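Local structure of thioesterase domain-containing protein (Chromobacterium violaceum, 4RMM) at residues 76-79 against 80-84. The protein is a hotdog-fold protein of the thioesterase superfamily that probably hydrolyses acyl-CoA thioesters, though its own activity is not established. Sequence-based numbering, arbitrary orientation.
Sequences IHLM and WNRES
His-77 and Asn-81 meet one turn apart where helix 67-80 runs out. OD1 of Asn-81 sits above the middle of the His-77 imidazole, 3.7 Å from CE1 of His-77. Ring and amide planes are 32° apart, so the carboxamide leans over the ring face. The ring reaches this place because its CG lies anti to the backbone N (chi1 180°). CG of Asn-81 stands beside its own backbone N (chi1 -71°), which turns the amide back toward the helix. The same OD1 lies 2.7 Å from O of His-77, a close pair of acceptors and not a bond. The other end of the amide is held from outside: ND2 of Asn-81 hydrogen-bonds to OE1 of Glu-41.

The main chain closes the last turn. N of Asn-81 donates to O of His-77 at 3.0 Å, while the bond from N of Trp-80 to O of Ile-76 is weak.

The Leu-78 and Arg-82 side chains lie alongside each other. CD2 of Leu-78 packs on CD of Arg-82 at 3.4 Å. The Trp-80 indole extends off the turn to meet the ring of Tyr-17. His-77 and Leu-78 both touch Ile-112 of strand 106-115, as expected of the central helix of a hotdog fold.

The contact thus joins a polar amide-over-ring contact, one aliphatic contact and main-chain bonds, several of them weak. The Asn-81 carbonyl probably puts partial negative charge over the imidazole. Its approach to O of His-77 is probably repulsive. The ND2 bond to Glu-41 probably fixes the rotation of the Asn-81 amide, consistent with OD1 staying on the ring side nevertheless.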
loop_
_atom_site.group_PDB
_atom_site.type_symbol
_atom_site.label_atom_id
_atom_site.label_comp_id
_atom_site.label_asym_id
_atom_site.label_seq_id
_atom_site.Cartn_x
_atom_site.Cartn_y
_atom_site.Cartn_z
ATOM N N ILE A 76 10.522 6.679 1.920
ATOM C CA ILE A 76 11.454 6.986 3.002
ATOM C C ILE A 76 12.907 6.831 2.553
ATOM O O ILE A 76 13.751 7.672 2.854
ATOM C CB ILE A 76 11.181 6.080 4.222
ATOM C CG1 ILE A 76 9.838 6.478 4.846
ATOM C CG2 ILE A 76 12.310 6.201 5.237
ATOM C CD1 ILE A 76 9.281 5.485 5.853
ATOM N N HIS A 77 13.192 5.765 1.816
ATOM C CA HIS A 77 14.553 5.522 1.334
ATOM C C HIS A 77 15.044 6.707 0.516
ATOM O O HIS A 77 16.199 7.130 0.627
ATOM C CB HIS A 77 14.576 4.274 0.454
ATOM C CG HIS A 77 15.925 3.937 -0.094
ATOM N ND1 HIS A 77 16.867 3.239 0.634
ATOM C CD2 HIS A 77 16.481 4.158 -1.311
ATOM C CE1 HIS A 77 17.932 3.040 -0.112
ATOM N NE2 HIS A 77 17.727 3.587 -1.300
ATOM N N LEU A 78 14.152 7.233 -0.317
ATOM C CA LEU A 78 14.468 8.358 -1.189
ATOM C C LEU A 78 14.799 9.625 -0.424
ATOM O O LEU A 78 15.798 10.282 -0.713
ATOM C CB LEU A 78 13.303 8.644 -2.137
ATOM C CG LEU A 78 13.638 8.677 -3.629
ATOM C CD1 LEU A 78 12.418 9.132 -4.401
ATOM C CD2 LEU A 78 14.797 9.617 -3.891
HETATM N N MSE A 79 13.959 9.980 0.543
HETATM C CA MSE A 79 14.209 11.192 1.298
HETATM C C MSE A 79 15.287 11.022 2.357
HETATM O O MSE A 79 15.759 11.997 2.936
HETATM C CB MSE A 79 12.908 11.747 1.900
HETATM C CG MSE A 79 11.990 10.769 2.585
HETATM SE SE MSE A 79 10.354 11.686 3.149
HETATM C CE MSE A 79 9.465 11.805 1.456
ATOM N N TRP A 80 15.688 9.780 2.597
ATOM C CA TRP A 80 16.744 9.507 3.560
ATOM C C TRP A 80 18.058 9.652 2.803
ATOM O O TRP A 80 19.070 10.075 3.356
ATOM C CB TRP A 80 16.606 8.090 4.116
ATOM C CG TRP A 80 17.633 7.749 5.147
ATOM C CD1 TRP A 80 18.905 7.292 4.927
ATOM C CD2 TRP A 80 17.488 7.857 6.564
ATOM N NE1 TRP A 80 19.556 7.110 6.121
ATOM C CE2 TRP A 80 18.705 7.449 7.149
ATOM C CE3 TRP A 80 16.441 8.260 7.408
ATOM C CZ2 TRP A 80 18.914 7.432 8.530
ATOM C CZ3 TRP A 80 16.644 8.245 8.787
ATOM C CH2 TRP A 80 17.872 7.832 9.332
ATOM N N ASN A 81 18.015 9.312 1.521
ATOM C CA ASN A 81 19.179 9.395 0.658
ATOM C C ASN A 81 19.239 10.709 -0.117
ATOM O O ASN A 81 20.123 10.895 -0.953
ATOM C CB ASN A 81 19.177 8.224 -0.327
ATOM C CG ASN A 81 19.485 6.892 0.339
ATOM O OD1 ASN A 81 18.764 6.434 1.229
ATOM N ND2 ASN A 81 20.568 6.263 -0.097
ATOM N N ARG A 82 18.306 11.619 0.149
ATOM C CA ARG A 82 18.295 12.899 -0.555
ATOM C C ARG A 82 18.151 14.124 0.328
ATOM O O ARG A 82 18.056 14.030 1.552
ATOM C CB ARG A 82 17.186 12.939 -1.612
ATOM C CG ARG A 82 17.494 12.158 -2.876
ATOM C CD ARG A 82 16.550 12.526 -4.021
ATOM N NE ARG A 82 16.801 13.861 -4.573
ATOM C CZ ARG A 82 16.281 14.992 -4.101
ATOM N NH1 ARG A 82 15.466 14.971 -3.054
ATOM N NH2 ARG A 82 16.577 16.149 -4.684
ATOM N N GLU A 83 18.144 15.281 -0.324
ATOM C CA GLU A 83 18.000 16.559 0.350
ATOM C C GLU A 83 16.563 16.660 0.850
ATOM O O GLU A 83 15.610 16.589 0.070
ATOM C CB GLU A 83 18.342 17.694 -0.624
ATOM C CG GLU A 83 19.808 17.692 -1.087
ATOM C CD GLU A 83 20.201 16.427 -1.841
ATOM O OE1 GLU A 83 19.678 16.210 -2.957
ATOM O OE2 GLU A 83 21.031 15.652 -1.312
ATOM N N SER A 84 16.424 16.799 2.165
ATOM C CA SER A 84 15.123 16.887 2.826
ATOM C C SER A 84 14.433 18.226 2.566
ATOM O O SER A 84 14.043 18.921 3.502
ATOM C CB SER A 84 15.308 16.677 4.337
ATOM O OG SER A 84 14.074 16.733 5.032
#